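Side-chain contacts in MazG-related protein (Thermotoga maritima, PDB 2YXH), which probably hydrolyses nucleoside triphosphates to monophosphate and pyrophosphate with the help of bound magnesium, although its own substrate is not known: residues 81-84 and 85-89; 72-76 and 77-81; 36-39 and 40-44. The protein carries 1 engineered substitution. All blocks are in the same frame, centred on the assembly; numbering follows the deposited sequence.

Contact 1 (81-84 and 85-89); sequences QKVV and EKISH
Val83 and Ile87 meet one turn apart on helix 76-90. The touch is light, with Val83 CG2 4.4 Å from Ile87 CG1. Ile87 CG1 also lies beside the backbone oxygen of its partner, 3.3 Å from Val83 O. It gets there because it is set beside its own N (chi1 -64°). Both residues are buried. Ile87 packs on Tyr59 of the second subunit.

The backbone bonds are those of a regular alpha-helix. Glu85 N, Lys86 N, Ile87 N and Ser88 N each donate to the carbonyl oxygen four residues earlier. Ile87 N to Val83 O is one of them, at 2.9 Å. Ser88 N reaches Val84 O at 3.0 Å. The Ser88 hydroxyl is folded back toward the same oxygen. The modelled gap of 2.4 Å between Ser88 OG and Val84 O is too short to be trusted, so this second bond is doubtful in detail.

Among the charged side chains, Glu85 CG is 3.6 Å from Gln81 O. Lys82 NZ and Glu85 OE1 are 6.1 Å apart and do not pair. Lys82 instead makes a salt bridge with Glu51 of the second subunit. Lys86 leaves the helix with CG anti to N and bends at its third torsion (-97°). Its NZ pairs with Asp56 and Glu52 of the second subunit.

The segment thus has the i to i+4 ladder of an alpha-helix. It forms part of the subunit interface of an all-alpha MazG fold, where its lysines face acidic residues of the partner.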
loop_
_atom_site.group_PDB
_atom_site.type_symbol
_atom_site.label_atom_id
_atom_site.label_comp_id
_atom_site.label_asym_id
_atom_site.label_seq_id
_atom_site.Cartn_x
_atom_site.Cartn_y
_atom_site.Cartn_z
ATOM N N GLN A 81 -13.208 3.839 -0.440
ATOM C CA GLN A 81 -14.135 4.994 -0.673
ATOM C C GLN A 81 -14.230 5.871 0.555
ATOM O O GLN A 81 -14.389 7.090 0.458
ATOM C CB GLN A 81 -15.542 4.651 -1.288
ATOM C CG GLN A 81 -15.516 3.741 -2.624
ATOM C CD GLN A 81 -14.701 4.284 -3.798
ATOM O OE1 GLN A 81 -14.717 5.494 -4.044
ATOM N NE2 GLN A 81 -13.978 3.364 -4.534
ATOM N N LYS A 82 -13.969 5.299 1.712
ATOM C CA LYS A 82 -13.927 6.094 2.850
ATOM C C LYS A 82 -12.728 7.095 2.844
ATOM O O LYS A 82 -12.887 8.235 3.249
ATOM C CB LYS A 82 -13.858 5.209 4.042
ATOM C CG LYS A 82 -14.369 5.828 5.323
ATOM C CD LYS A 82 -15.803 5.341 5.667
ATOM C CE LYS A 82 -16.000 3.980 5.025
ATOM N NZ LYS A 82 -17.106 3.168 5.620
ATOM N N VAL A 83 -11.510 6.642 2.489
ATOM C CA VAL A 83 -10.305 7.476 2.668
ATOM C C VAL A 83 -10.426 8.547 1.550
ATOM O O VAL A 83 -10.025 9.672 1.725
ATOM C CB VAL A 83 -8.945 6.663 2.556
ATOM C CG1 VAL A 83 -8.828 6.059 1.072
ATOM C CG2 VAL A 83 -7.701 7.509 3.036
ATOM N N VAL A 84 -11.015 8.187 0.415
ATOM C CA VAL A 84 -11.281 9.149 -0.561
ATOM C C VAL A 84 -12.265 10.287 -0.097
ATOM O O VAL A 84 -12.107 11.453 -0.469
ATOM C CB VAL A 84 -11.845 8.471 -1.787
ATOM C CG1 VAL A 84 -12.520 9.446 -2.604
ATOM C CG2 VAL A 84 -10.642 7.900 -2.589
ATOM N N GLU A 85 -13.282 9.908 0.665
ATOM C CA GLU A 85 -14.144 10.910 1.233
ATOM C C GLU A 85 -13.341 11.807 2.119
ATOM O O GLU A 85 -13.554 13.004 2.112
ATOM C CB GLU A 85 -15.136 10.282 2.185
ATOM C CG GLU A 85 -16.386 9.934 1.526
ATOM C CD GLU A 85 -17.166 8.897 2.314
ATOM O OE1 GLU A 85 -17.224 8.960 3.567
ATOM O OE2 GLU A 85 -17.714 8.031 1.662
ATOM N N LYS A 86 -12.464 11.210 2.927
ATOM C CA LYS A 86 -11.768 11.990 3.946
ATOM C C LYS A 86 -10.865 13.013 3.233
ATOM O O LYS A 86 -11.054 14.203 3.342
ATOM C CB LYS A 86 -10.981 11.060 4.848
ATOM C CG LYS A 86 -10.199 11.691 5.939
ATOM C CD LYS A 86 -9.143 10.730 6.397
ATOM C CE LYS A 86 -9.538 9.971 7.600
ATOM N NZ LYS A 86 -8.338 9.161 8.105
ATOM N N ILE A 87 -9.934 12.529 2.442
ATOM C CA ILE A 87 -9.065 13.377 1.643
ATOM C C ILE A 87 -9.784 14.488 0.931
ATOM O O ILE A 87 -9.333 15.621 0.989
ATOM C CB ILE A 87 -8.269 12.485 0.563
ATOM C CG1 ILE A 87 -7.355 11.505 1.283
ATOM C CG2 ILE A 87 -7.345 13.330 -0.317
ATOM C CD1 ILE A 87 -6.643 12.182 2.637
ATOM N N SER A 88 -10.877 14.153 0.216
ATOM C CA SER A 88 -11.583 15.113 -0.641
ATOM C C SER A 88 -12.180 16.169 0.210
ATOM O O SER A 88 -12.229 17.355 -0.123
ATOM C CB SER A 88 -12.709 14.461 -1.495
ATOM O OG SER A 88 -12.250 13.226 -2.026
ATOM N N HIS A 89 -12.641 15.728 1.358
ATOM C CA HIS A 89 -13.139 16.662 2.256
ATOM C C HIS A 89 -12.035 17.562 2.829
ATOM O O HIS A 89 -12.195 18.794 2.750
ATOM C CB HIS A 89 -13.940 15.995 3.320
ATOM C CG HIS A 89 -14.500 16.973 4.283
ATOM N ND1 HIS A 89 -15.494 17.879 3.929
ATOM C CD2 HIS A 89 -14.164 17.236 5.562
ATOM C CE1 HIS A 89 -15.745 18.646 4.974
ATOM N NE2 HIS A 89 -14.965 18.265 5.975
#

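Contact 2 (72-76 and 77-81); sequences YGIDL and ESAIQ
Leu76 reaches forward along the first turn of helix 76-90 to meet Ile80. Its CB only sits beside the following peptide. CG is swung anti to the backbone N (chi1 174°), which carries the branch along the helix. There Leu76 CG presses on Ile80 CD1 at 3.4 Å, tighter than usual for two carbons. CD1 of Leu76 rests against the same methyl of Ile80, with CD1 to CD1 at 3.6 Å. CD2 of Leu76 flanks that methyl too, and is 4.0 Å from Glu77 OE2. The two side chains cross obliquely, and Ile80 CD1 touches CG and both methyls of Leu76. The backbone supports the pair, with Ile80 N bonded to Leu76 O at 2.8 Å.

Asp75 holds the N-cap position just before. Its O accepts Ala79 N at 2.9 Å. Ser78 OG makes at best a weak hydrogen bond to Asp75 OD2 at 3.4 Å, and its proton has another acceptor within reach. Ile74 CG2 touches Ala79 CB on the way in.

The short link joins helix 47-72 to helix 76-90. Ile74 packs on Ala68 and Leu76 on Ala65, both of helix 47-72. From the second subunit, Leu47 adjoins Ile74 and Ile58 adjoins Leu76.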
loop_
_atom_site.group_PDB
_atom_site.type_symbol
_atom_site.label_atom_id
_atom_site.label_comp_id
_atom_site.label_asym_id
_atom_site.label_seq_id
_atom_site.Cartn_x
_atom_site.Cartn_y
_atom_site.Cartn_z
ATOM N N TYR A 72 -11.651 -9.836 9.487
ATOM C CA TYR A 72 -12.387 -8.778 10.187
ATOM C C TYR A 72 -13.566 -8.319 9.306
ATOM O O TYR A 72 -14.319 -7.435 9.684
ATOM C CB TYR A 72 -11.517 -7.640 10.650
ATOM C CG TYR A 72 -10.520 -8.112 11.718
ATOM C CD1 TYR A 72 -10.905 -8.157 13.064
ATOM C CD2 TYR A 72 -9.208 -8.486 11.393
ATOM C CE1 TYR A 72 -10.020 -8.676 14.070
ATOM C CE2 TYR A 72 -8.279 -9.023 12.422
ATOM C CZ TYR A 72 -8.744 -9.101 13.745
ATOM O OH TYR A 72 -7.913 -9.589 14.806
ATOM N N GLY A 73 -13.681 -8.932 8.136
ATOM C CA GLY A 73 -14.706 -8.658 7.105
ATOM C C GLY A 73 -14.601 -7.271 6.483
ATOM O O GLY A 73 -15.496 -6.829 5.753
ATOM N N ILE A 74 -13.465 -6.605 6.636
ATOM C CA ILE A 74 -13.281 -5.278 5.990
ATOM C C ILE A 74 -13.339 -5.321 4.432
ATOM O O ILE A 74 -12.529 -5.964 3.770
ATOM C CB ILE A 74 -11.931 -4.594 6.386
ATOM C CG1 ILE A 74 -11.699 -4.541 7.911
ATOM C CG2 ILE A 74 -11.904 -3.191 5.883
ATOM C CD1 ILE A 74 -12.847 -3.838 8.757
ATOM N N ASP A 75 -14.225 -4.558 3.843
ATOM C CA ASP A 75 -14.328 -4.522 2.386
ATOM C C ASP A 75 -13.343 -3.439 1.908
ATOM O O ASP A 75 -13.401 -2.351 2.411
ATOM C CB ASP A 75 -15.743 -4.086 2.092
ATOM C CG ASP A 75 -16.075 -4.062 0.632
ATOM O OD1 ASP A 75 -15.303 -4.475 -0.231
ATOM O OD2 ASP A 75 -17.192 -3.655 0.352
ATOM N N LEU A 76 -12.503 -3.740 0.914
ATOM C CA LEU A 76 -11.447 -2.841 0.487
ATOM C C LEU A 76 -12.027 -1.680 -0.267
ATOM O O LEU A 76 -11.576 -0.566 -0.069
ATOM C CB LEU A 76 -10.413 -3.539 -0.416
ATOM C CG LEU A 76 -9.345 -2.602 -1.013
ATOM C CD1 LEU A 76 -8.409 -2.146 0.128
ATOM C CD2 LEU A 76 -8.537 -3.287 -2.015
ATOM N N GLU A 77 -13.005 -1.924 -1.159
ATOM C CA GLU A 77 -13.680 -0.805 -1.789
ATOM C C GLU A 77 -14.333 0.058 -0.719
ATOM O O GLU A 77 -14.155 1.246 -0.706
ATOM C CB GLU A 77 -14.669 -1.241 -2.890
ATOM C CG GLU A 77 -14.180 -2.414 -3.735
ATOM C CD GLU A 77 -12.836 -2.101 -4.455
ATOM O OE1 GLU A 77 -12.874 -1.011 -5.109
ATOM O OE2 GLU A 77 -11.780 -2.892 -4.383
ATOM N N SER A 78 -15.028 -0.482 0.249
ATOM C CA SER A 78 -15.475 0.456 1.233
ATOM C C SER A 78 -14.348 1.243 1.862
ATOM O O SER A 78 -14.525 2.442 2.126
ATOM C CB SER A 78 -16.267 -0.205 2.328
ATOM O OG SER A 78 -17.472 -0.585 1.737
ATOM N N ALA A 79 -13.225 0.581 2.186
ATOM C CA ALA A 79 -12.169 1.192 3.022
ATOM C C ALA A 79 -11.549 2.296 2.201
ATOM O O ALA A 79 -11.247 3.369 2.708
ATOM C CB ALA A 79 -11.130 0.176 3.446
ATOM N N ILE A 80 -11.389 2.001 0.918
ATOM C CA ILE A 80 -10.922 2.980 -0.068
ATOM C C ILE A 80 -11.908 4.105 -0.249
ATOM O O ILE A 80 -11.473 5.228 -0.248
ATOM C CB ILE A 80 -10.489 2.378 -1.435
ATOM C CG1 ILE A 80 -9.320 1.396 -1.198
ATOM C CG2 ILE A 80 -10.096 3.487 -2.411
ATOM C CD1 ILE A 80 -8.957 0.458 -2.367
ATOM N N GLN A 81 -13.208 3.839 -0.440
ATOM C CA GLN A 81 -14.135 4.994 -0.673
ATOM C C GLN A 81 -14.230 5.871 0.555
ATOM O O GLN A 81 -14.389 7.090 0.458
ATOM C CB GLN A 81 -15.542 4.651 -1.288
ATOM C CG GLN A 81 -15.516 3.741 -2.624
ATOM C CD GLN A 81 -14.701 4.284 -3.798
ATOM O OE1 GLN A 81 -14.717 5.494 -4.044
ATOM N NE2 GLN A 81 -13.978 3.364 -4.534
#

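Contact 3 (36-39 and 40-44); sequences EEVA and EAVKK. With MG (magnesium ion), chain D.
The magnesium site of the MazG fold lies between helix 24-43, where Glu37 and Ala41 are bonded through their backbones one turn apart, and helix 47-72. The first helix gives Glu34 and Glu37, the ExxE pair. The second gives Glu53 and Asp56, the ExxD pair. CG of Glu37 is beside the backbone N (chi1 -54°), and the chain is extended beyond it, carrying the carboxylate out from the helix. One oxygen binds the metal, with OE2 of Glu37 2.0 Å from the magnesium ion. OE1 of Glu37 stays 3.9 Å from the ion, so the carboxylate is monodentate. Two waters also bind the magnesium, each at 2.3 Å. Glu34 and Asp60 bind a second magnesium ion, and the Glu37 side chain is about 6 Å from another bound magnesium.

Behind this carboxylate the helix is regular. Ala41 N donates to Glu37 O at 3.1 Å. Val42 N meets Val38 O at 2.8 Å in a nearly straight bond (171°). Val42 CG2 also touches that oxygen, and is 4.4 Å from Val38 CG1. Val38 and Val42 both pack on Leu50 of helix 47-72, while Leu28 of the second subunit adjoins Val38 and Ala39. Near the helix end, Lys44 NZ and Glu40 OE2 form a long salt bridge of 3.8 Å.

Four carboxylates and two waters thus surround one ion. The metal probably balances part of the cluster's negative charge.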
loop_
_atom_site.group_PDB
_atom_site.type_symbol
_atom_site.label_atom_id
_atom_site.label_comp_id
_atom_site.label_asym_id
_atom_site.label_seq_id
_atom_site.Cartn_x
_atom_site.Cartn_y
_atom_site.Cartn_z
ATOM N N GLU A 36 11.325 -0.466 5.427
ATOM C CA GLU A 36 12.755 -0.307 5.661
ATOM C C GLU A 36 13.581 -0.600 4.417
ATOM O O GLU A 36 14.582 0.067 4.152
ATOM C CB GLU A 36 13.233 -1.178 6.812
ATOM C CG GLU A 36 12.582 -0.799 8.212
ATOM C CD GLU A 36 12.916 0.649 8.748
ATOM O OE1 GLU A 36 13.753 1.410 8.187
ATOM O OE2 GLU A 36 12.339 1.028 9.785
ATOM N N GLU A 37 13.148 -1.556 3.589
ATOM C CA GLU A 37 13.876 -1.791 2.367
ATOM C C GLU A 37 13.775 -0.587 1.481
ATOM O O GLU A 37 14.707 -0.267 0.773
ATOM C CB GLU A 37 13.486 -3.080 1.710
ATOM C CG GLU A 37 13.613 -4.279 2.673
ATOM C CD GLU A 37 13.307 -5.596 1.972
ATOM O OE1 GLU A 37 13.926 -6.581 2.362
ATOM O OE2 GLU A 37 12.480 -5.676 1.010
ATOM N N VAL A 38 12.678 0.152 1.571
ATOM C CA VAL A 38 12.475 1.271 0.650
ATOM C C VAL A 38 13.424 2.424 1.124
ATOM O O VAL A 38 14.199 3.029 0.336
ATOM C CB VAL A 38 10.978 1.732 0.631
ATOM C CG1 VAL A 38 10.868 3.069 0.050
ATOM C CG2 VAL A 38 10.129 0.735 -0.188
ATOM N N ALA A 39 13.363 2.706 2.410
ATOM C CA ALA A 39 14.251 3.682 3.036
ATOM C C ALA A 39 15.703 3.385 2.693
ATOM O O ALA A 39 16.405 4.245 2.221
ATOM C CB ALA A 39 14.028 3.689 4.453
ATOM N N GLU A 40 16.162 2.158 2.821
ATOM C CA GLU A 40 17.538 1.873 2.398
ATOM C C GLU A 40 17.763 2.174 0.903
ATOM O O GLU A 40 18.753 2.752 0.506
ATOM C CB GLU A 40 17.886 0.414 2.775
ATOM C CG GLU A 40 19.076 -0.180 2.066
ATOM C CD GLU A 40 20.461 0.358 2.565
ATOM O OE1 GLU A 40 20.464 1.156 3.522
ATOM O OE2 GLU A 40 21.519 -0.003 1.962
ATOM N N ALA A 41 16.838 1.814 0.046
ATOM C CA ALA A 41 17.120 2.021 -1.392
ATOM C C ALA A 41 17.159 3.520 -1.723
ATOM O O ALA A 41 17.979 3.974 -2.516
ATOM C CB ALA A 41 16.159 1.290 -2.216
ATOM N N VAL A 42 16.307 4.288 -1.093
ATOM C CA VAL A 42 16.379 5.748 -1.254
ATOM C C VAL A 42 17.772 6.263 -0.803
ATOM O O VAL A 42 18.498 6.919 -1.544
ATOM C CB VAL A 42 15.251 6.430 -0.458
ATOM C CG1 VAL A 42 15.380 7.991 -0.407
ATOM C CG2 VAL A 42 13.945 6.061 -1.033
ATOM N N LYS A 43 18.142 5.895 0.414
ATOM C CA LYS A 43 19.486 6.182 0.891
ATOM C C LYS A 43 20.592 5.943 -0.125
ATOM O O LYS A 43 21.414 6.801 -0.315
ATOM C CB LYS A 43 19.778 5.411 2.174
ATOM C CG LYS A 43 19.346 6.196 3.416
ATOM C CD LYS A 43 19.213 5.270 4.715
ATOM C CE LYS A 43 18.456 6.016 5.856
ATOM N NZ LYS A 43 17.712 4.948 6.591
ATOM N N LYS A 44 20.590 4.818 -0.816
ATOM C CA LYS A 44 21.624 4.565 -1.802
ATOM C C LYS A 44 21.384 5.139 -3.185
ATOM O O LYS A 44 22.133 4.835 -4.087
ATOM C CB LYS A 44 21.860 3.060 -1.942
ATOM C CG LYS A 44 22.027 2.295 -0.640
ATOM C CD LYS A 44 23.265 2.763 0.204
ATOM C CE LYS A 44 23.934 1.530 0.922
ATOM N NZ LYS A 44 24.805 1.800 2.135
HETATM MG MG MG D . 11.387 -6.136 -0.596
HETATM O O HOH W 1 13.342 -6.970 -1.520
HETATM O O HOH W 2 10.903 -8.206 0.216
#

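Contact 2 starts in the loop before helix 76-90 and ends at Gln81, where contact 1 begins. Their centres are 13 Å apart. Contact 3 comes earlier in the chain and lies on the opposite side of the chain's centre. Its centre is 29 Å from that of contact 1 and 30 Å from that of contact 2. The nearest atoms are about 19 Å away in both cases. All three touch the second subunit. Contact 3 holds a direct magnesium ligand of its own chain. In contact 1, the Lys86 side chain comes within about 5 Å of a magnesium ion and pairs with Asp56 of the second subunit, so each site is probably flanked by both chains. In contact 2, the Ala79 side chain stays about 11 Å from a magnesium ion.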